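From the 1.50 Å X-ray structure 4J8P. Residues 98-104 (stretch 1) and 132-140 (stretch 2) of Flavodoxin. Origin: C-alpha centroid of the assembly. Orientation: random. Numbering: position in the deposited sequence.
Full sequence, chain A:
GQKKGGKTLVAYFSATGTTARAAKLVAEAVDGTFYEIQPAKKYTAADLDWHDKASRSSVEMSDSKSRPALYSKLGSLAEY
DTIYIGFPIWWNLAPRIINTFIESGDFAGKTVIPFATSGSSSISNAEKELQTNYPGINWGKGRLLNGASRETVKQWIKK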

ATOM      1  N   ILE A  98       3.359  -4.805   2.874  1.00 14.06           N
ATOM      2  CA  ILE A  98       3.860  -3.567   2.241  1.00 13.50           C
ATOM      3  C   ILE A  98       5.365  -3.457   2.467  1.00 16.49           C
ATOM      4  O   ILE A  98       6.094  -3.057   1.548  1.00 17.79           O
ATOM      5  CB  ILE A  98       3.096  -2.364   2.814  1.00 15.07           C
ATOM      6  CG1 ILE A  98       1.589  -2.467   2.430  1.00 16.63           C
ATOM      7  CG2 ILE A  98       3.755  -1.010   2.333  1.00 14.88           C
ATOM      8  CD1 ILE A  98       1.319  -2.580   0.849  1.00 17.15           C
ATOM      9  N   ASN A  99       5.839  -3.861   3.656  1.00 15.98           N
ATOM     10  CA  ASN A  99       7.282  -3.897   3.915  1.00 16.35           C
ATOM     11  C   ASN A  99       7.941  -4.935   2.983  1.00 17.81           C
ATOM     12  O   ASN A  99       9.006  -4.668   2.419  1.00 18.64           O
ATOM     13  CB  ASN A  99       7.564  -4.225   5.368  1.00 17.13           C
ATOM     14  CG  ASN A  99       6.956  -3.201   6.301  1.00 18.68           C
ATOM     15  OD1 ASN A  99       5.863  -3.415   6.806  1.00 19.87           O
ATOM     16  ND2 ASN A  99       7.675  -2.107   6.547  1.00 18.15           N
ATOM     17  N   THR A 100       7.304  -6.117   2.805  1.00 16.72           N
ATOM     18  CA  THR A 100       7.913  -7.093   1.893  1.00 16.25           C
ATOM     19  C   THR A 100       8.053  -6.498   0.494  1.00 18.37           C
ATOM     20  O   THR A 100       9.107  -6.639  -0.129  1.00 19.47           O
ATOM     21  CB  THR A 100       7.052  -8.361   1.823  1.00 16.79           C
ATOM     22  OG1 THR A 100       6.796  -8.809   3.147  1.00 18.87           O
ATOM     23  CG2 THR A 100       7.769  -9.493   1.032  1.00 19.22           C
ATOM     24  N   PHE A 101       6.990  -5.827   0.016  1.00 15.49           N
ATOM     25  CA  PHE A 101       6.982  -5.228  -1.307  1.00 15.52           C
ATOM     26  C   PHE A 101       8.123  -4.197  -1.452  1.00 17.64           C
ATOM     27  O   PHE A 101       8.899  -4.277  -2.405  1.00 18.26           O
ATOM     28  CB  PHE A 101       5.606  -4.595  -1.556  1.00 16.36           C
ATOM     29  CG  PHE A 101       5.494  -3.832  -2.837  1.00 17.27           C
ATOM     30  CD1 PHE A 101       5.475  -4.495  -4.068  1.00 19.51           C
ATOM     31  CD2 PHE A 101       5.461  -2.445  -2.833  1.00 18.40           C
ATOM     32  CE1 PHE A 101       5.391  -3.773  -5.271  1.00 19.50           C
ATOM     33  CE2 PHE A 101       5.350  -1.727  -4.037  1.00 20.27           C
ATOM     34  CZ  PHE A 101       5.309  -2.394  -5.239  1.00 19.20           C
ATOM     35  N   ILE A 102       8.215  -3.238  -0.526  1.00 15.60           N
ATOM     36  CA  ILE A 102       9.249  -2.185  -0.608  1.00 16.30           C
ATOM     37  C   ILE A 102      10.653  -2.814  -0.567  1.00 18.86           C
ATOM     38  O   ILE A 102      11.569  -2.350  -1.237  1.00 19.53           O
ATOM     39  CB  ILE A 102       9.035  -1.147   0.524  1.00 18.28           C
ATOM     40  CG1 ILE A 102       7.717  -0.399   0.267  1.00 18.25           C
ATOM     41  CG2 ILE A 102      10.236  -0.183   0.683  1.00 19.70           C
ATOM     42  CD1 ILE A 102       7.232   0.461   1.504  1.00 18.70           C
ATOM     43  N   GLU A 103      10.799  -3.875   0.229  1.00 17.38           N
ATOM     44  CA  GLU A 103      12.095  -4.544   0.384  1.00 17.80           C
ATOM     45  C   GLU A 103      12.379  -5.515  -0.761  1.00 23.70           C
ATOM     46  O   GLU A 103      13.427  -6.163  -0.737  1.00 25.92           O
ATOM     47  CB  GLU A 103      12.154  -5.254   1.734  1.00 18.53           C
ATOM     48  CG  GLU A 103      12.193  -4.227   2.859  1.00 19.83           C
ATOM     49  CD  GLU A 103      12.040  -4.785   4.259  1.00 21.85           C
ATOM     50  OE1 GLU A 103      12.167  -6.020   4.427  1.00 21.50           O
ATOM     51  OE2 GLU A 103      11.809  -3.979   5.193  1.00 21.69           O
ATOM     52  N   SER A 104      11.482  -5.614  -1.759  1.00 18.71           N
ATOM     53  CA  SER A 104      11.693  -6.561  -2.872  1.00 18.58           C
ATOM     54  C   SER A 104      11.989  -5.879  -4.221  1.00 22.65           C
ATOM     55  O   SER A 104      12.100  -6.564  -5.248  1.00 23.35           O
ATOM     56  CB  SER A 104      10.483  -7.475  -3.002  1.00 20.87           C
ATOM     57  OG  SER A 104      10.365  -8.256  -1.812  1.00 21.14           O
ATOM     58  N   THR A 132      10.089   6.503   8.269  1.00 17.82           N
ATOM     59  CA  THR A 132      11.182   6.298   9.239  1.00 19.42           C
ATOM     60  C   THR A 132      11.960   5.001   8.898  1.00 22.87           C
ATOM     61  O   THR A 132      13.189   4.954   9.039  1.00 23.83           O
ATOM     62  CB  THR A 132      10.590   6.284  10.678  1.00 23.34           C
ATOM     63  OG1 THR A 132       9.867   7.503  10.903  1.00 24.26           O
ATOM     64  CG2 THR A 132      11.685   6.140  11.780  1.00 27.27           C
ATOM     65  N   ASN A 133      11.256   3.965   8.442  1.00 20.30           N
ATOM     66  CA  ASN A 133      11.932   2.702   8.141  1.00 20.44           C
ATOM     67  C   ASN A 133      12.664   2.739   6.815  1.00 22.24           C
ATOM     68  O   ASN A 133      13.642   1.988   6.640  1.00 22.84           O
ATOM     69  CB  ASN A 133      10.934   1.561   8.140  1.00 23.87           C
ATOM     70  CG  ASN A 133      11.643   0.264   8.429  1.00 48.24           C
ATOM     71  OD1 ASN A 133      12.327   0.126   9.447  1.00 43.73           O
ATOM     72  ND2 ASN A 133      11.607  -0.660   7.490  1.00 42.47           N
ATOM     73  N   TYR A 134      12.214   3.628   5.878  1.00 18.98           N
ATOM     74  CA  TYR A 134      12.809   3.709   4.527  1.00 18.88           C
ATOM     75  C   TYR A 134      13.206   5.148   4.228  1.00 22.54           C
ATOM     76  O   TYR A 134      12.603   5.799   3.359  1.00 23.03           O
ATOM     77  CB  TYR A 134      11.827   3.176   3.475  1.00 18.65           C
ATOM     78  CG  TYR A 134      11.361   1.775   3.799  1.00 17.95           C
ATOM     79  CD1 TYR A 134      12.244   0.701   3.756  1.00 19.94           C
ATOM     80  CD2 TYR A 134      10.053   1.533   4.196  1.00 18.30           C
ATOM     81  CE1 TYR A 134      11.830  -0.583   4.090  1.00 19.50           C
ATOM     82  CE2 TYR A 134       9.625   0.248   4.535  1.00 18.14           C
ATOM     83  CZ  TYR A 134      10.517  -0.810   4.466  1.00 20.23           C
ATOM     84  OH  TYR A 134      10.114  -2.076   4.820  1.00 19.12           O
ATOM     85  N   PRO A 135      14.239   5.660   4.929  1.00 22.22           N
ATOM     86  CA  PRO A 135      14.581   7.083   4.782  1.00 23.12           C
ATOM     87  C   PRO A 135      15.272   7.443   3.464  1.00 28.43           C
ATOM     88  O   PRO A 135      15.476   8.633   3.210  1.00 29.43           O
ATOM     89  CB  PRO A 135      15.504   7.349   5.986  1.00 26.02           C
ATOM     90  CG  PRO A 135      16.125   6.029   6.286  1.00 29.12           C
ATOM     91  CD  PRO A 135      15.066   5.005   5.971  1.00 23.49           C
ATOM     92  N   GLY A 136      15.616   6.440   2.661  1.00 25.57           N
ATOM     93  CA  GLY A 136      16.245   6.631   1.362  1.00 26.42           C
ATOM     94  C   GLY A 136      15.240   6.889   0.255  1.00 27.55           C
ATOM     95  O   GLY A 136      15.631   7.233  -0.861  1.00 30.10           O
ATOM     96  N   ILE A 137      13.943   6.696   0.537  1.00 21.31           N
ATOM     97  CA  ILE A 137      12.920   6.881  -0.492  1.00 18.22           C
ATOM     98  C   ILE A 137      12.408   8.326  -0.472  1.00 21.56           C
ATOM     99  O   ILE A 137      12.311   8.934   0.594  1.00 21.11           O
ATOM    100  CB  ILE A 137      11.790   5.865  -0.223  1.00 19.25           C
ATOM    101  CG1 ILE A 137      12.286   4.470  -0.675  1.00 18.82           C
ATOM    102  CG2 ILE A 137      10.475   6.242  -0.900  1.00 20.24           C
ATOM    103  CD1 ILE A 137      11.286   3.331  -0.336  1.00 19.67           C
ATOM    104  N   ASN A 138      12.079   8.858  -1.660  1.00 18.60           N
ATOM    105  CA  ASN A 138      11.551  10.230  -1.769  1.00 17.45           C
ATOM    106  C   ASN A 138      10.057  10.184  -1.486  1.00 19.88           C
ATOM    107  O   ASN A 138       9.244  10.201  -2.407  1.00 19.98           O
ATOM    108  CB  ASN A 138      11.829  10.811  -3.156  1.00 18.74           C
ATOM    109  CG  ASN A 138      13.296  10.784  -3.544  1.00 22.69           C
ATOM    110  OD1 ASN A 138      14.188  10.905  -2.690  1.00 24.56           O
ATOM    111  ND2 ASN A 138      13.573  10.775  -4.852  1.00 23.19           N
ATOM    112  N   TRP A 139       9.696  10.141  -0.201  1.00 18.40           N
ATOM    113  CA  TRP A 139       8.290  10.076   0.174  1.00 17.37           C
ATOM    114  C   TRP A 139       7.535  11.351  -0.176  1.00 18.60           C
ATOM    115  O   TRP A 139       7.968  12.463   0.199  1.00 18.13           O
ATOM    116  CB  TRP A 139       8.156   9.807   1.688  1.00 17.32           C
ATOM    117  CG  TRP A 139       8.633   8.441   2.055  1.00 17.76           C
ATOM    118  CD1 TRP A 139       9.852   8.097   2.568  1.00 21.28           C
ATOM    119  CD2 TRP A 139       7.921   7.217   1.855  1.00 17.06           C
ATOM    120  NE1 TRP A 139       9.928   6.733   2.727  1.00 21.08           N
ATOM    121  CE2 TRP A 139       8.770   6.162   2.273  1.00 21.48           C
ATOM    122  CE3 TRP A 139       6.648   6.901   1.346  1.00 18.73           C
ATOM    123  CZ2 TRP A 139       8.356   4.819   2.269  1.00 21.14           C
ATOM    124  CZ3 TRP A 139       6.255   5.573   1.303  1.00 19.83           C
ATOM    125  CH2 TRP A 139       7.115   4.539   1.740  1.00 20.56           C
ATOM    126  N   GLY A 140       6.376  11.157  -0.842  1.00 16.88           N
ATOM    127  CA  GLY A 140       5.417  12.230  -1.117  1.00 16.96           C
ATOM    128  C   GLY A 140       4.295  12.124  -0.086  1.00 18.10           C
ATOM    129  O   GLY A 140       4.006  11.031   0.428  1.00 17.19           O
TER
HETATM  130  O   HOH W   1      13.530  -2.466   6.715  1.00 40.96           O

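The two stretches belong to one chain and lie far apart in sequence. Residues 98-102 are the last part of a helix, and Glu103 and Ser104 leave it. The second stretch starts with the end of another helix, Thr132 and Asn133. Tyr134 is the first residue to leave helical phi/psi. A type I beta turn runs from Tyr134 to Ile137, and Asn138 and Trp139 form a short strand. The backbones stay well apart: the CA atoms of Ile102 and Tyr134 are 8.6 Å from each other, and those of Asn99 and Asn133 are 9.1 Å. Side chains fill the gap, and together the two sides bury 263 Å².

Tyr134 covers the most surface. Its CA-to-CB bond points toward the first stretch, and its ring carries two kinds of contact. One face meets an apolar partner. Ile102 CG2 sits 3.6 Å from the centroid of the Tyr134 ring and only 4° off the ring normal, so the methyl group meets the pi cloud almost head on in a CH-pi contact.

The hydroxyl at the ring's edge is polar and is used twice. Asn99 ND2 donates a hydrogen bond to Tyr134 OH at 3.0 Å, with a nearly straight angle of 163°. Tyr134 OH in turn donates to Glu103 OE2 at 2.6 Å, a short bond to a carboxylate oxygen. The hydroxyl therefore accepts from an amide and gives to a carboxylate. Asn99 and Glu103 both point sideways at CB, but the ends of their side chains come nearer and reach the tyrosine.

Ile102 is the next largest contributor and points toward the second stretch. Its side chain is all carbon, and its partners are apolar too. Ile102 CG2 lies 3.8 Å from Ile137 CD1, so this methyl touches both the tyrosine and the isoleucine. Ile102 CD1 approaches Trp139 CH2 at 4.1 Å, near the plane of the indole and at its edge.

The second stretch braces its own side of the contact. Trp139 NE1 donates to Tyr134 O at 2.9 Å, which ties the indole to the start of the turn. Ile137 N also bonds to Tyr134 O, at 3.3 Å, and closes the turn.

Glu103 makes one more link, through water. Water 1 donates to Glu103 OE2 at 2.8 Å and accepts from Asn133 ND2 at 2.7 Å. Glu103 OE2 and Asn133 ND2 are themselves 4.0 Å apart, and the water bridges them at the exposed margin of the contact.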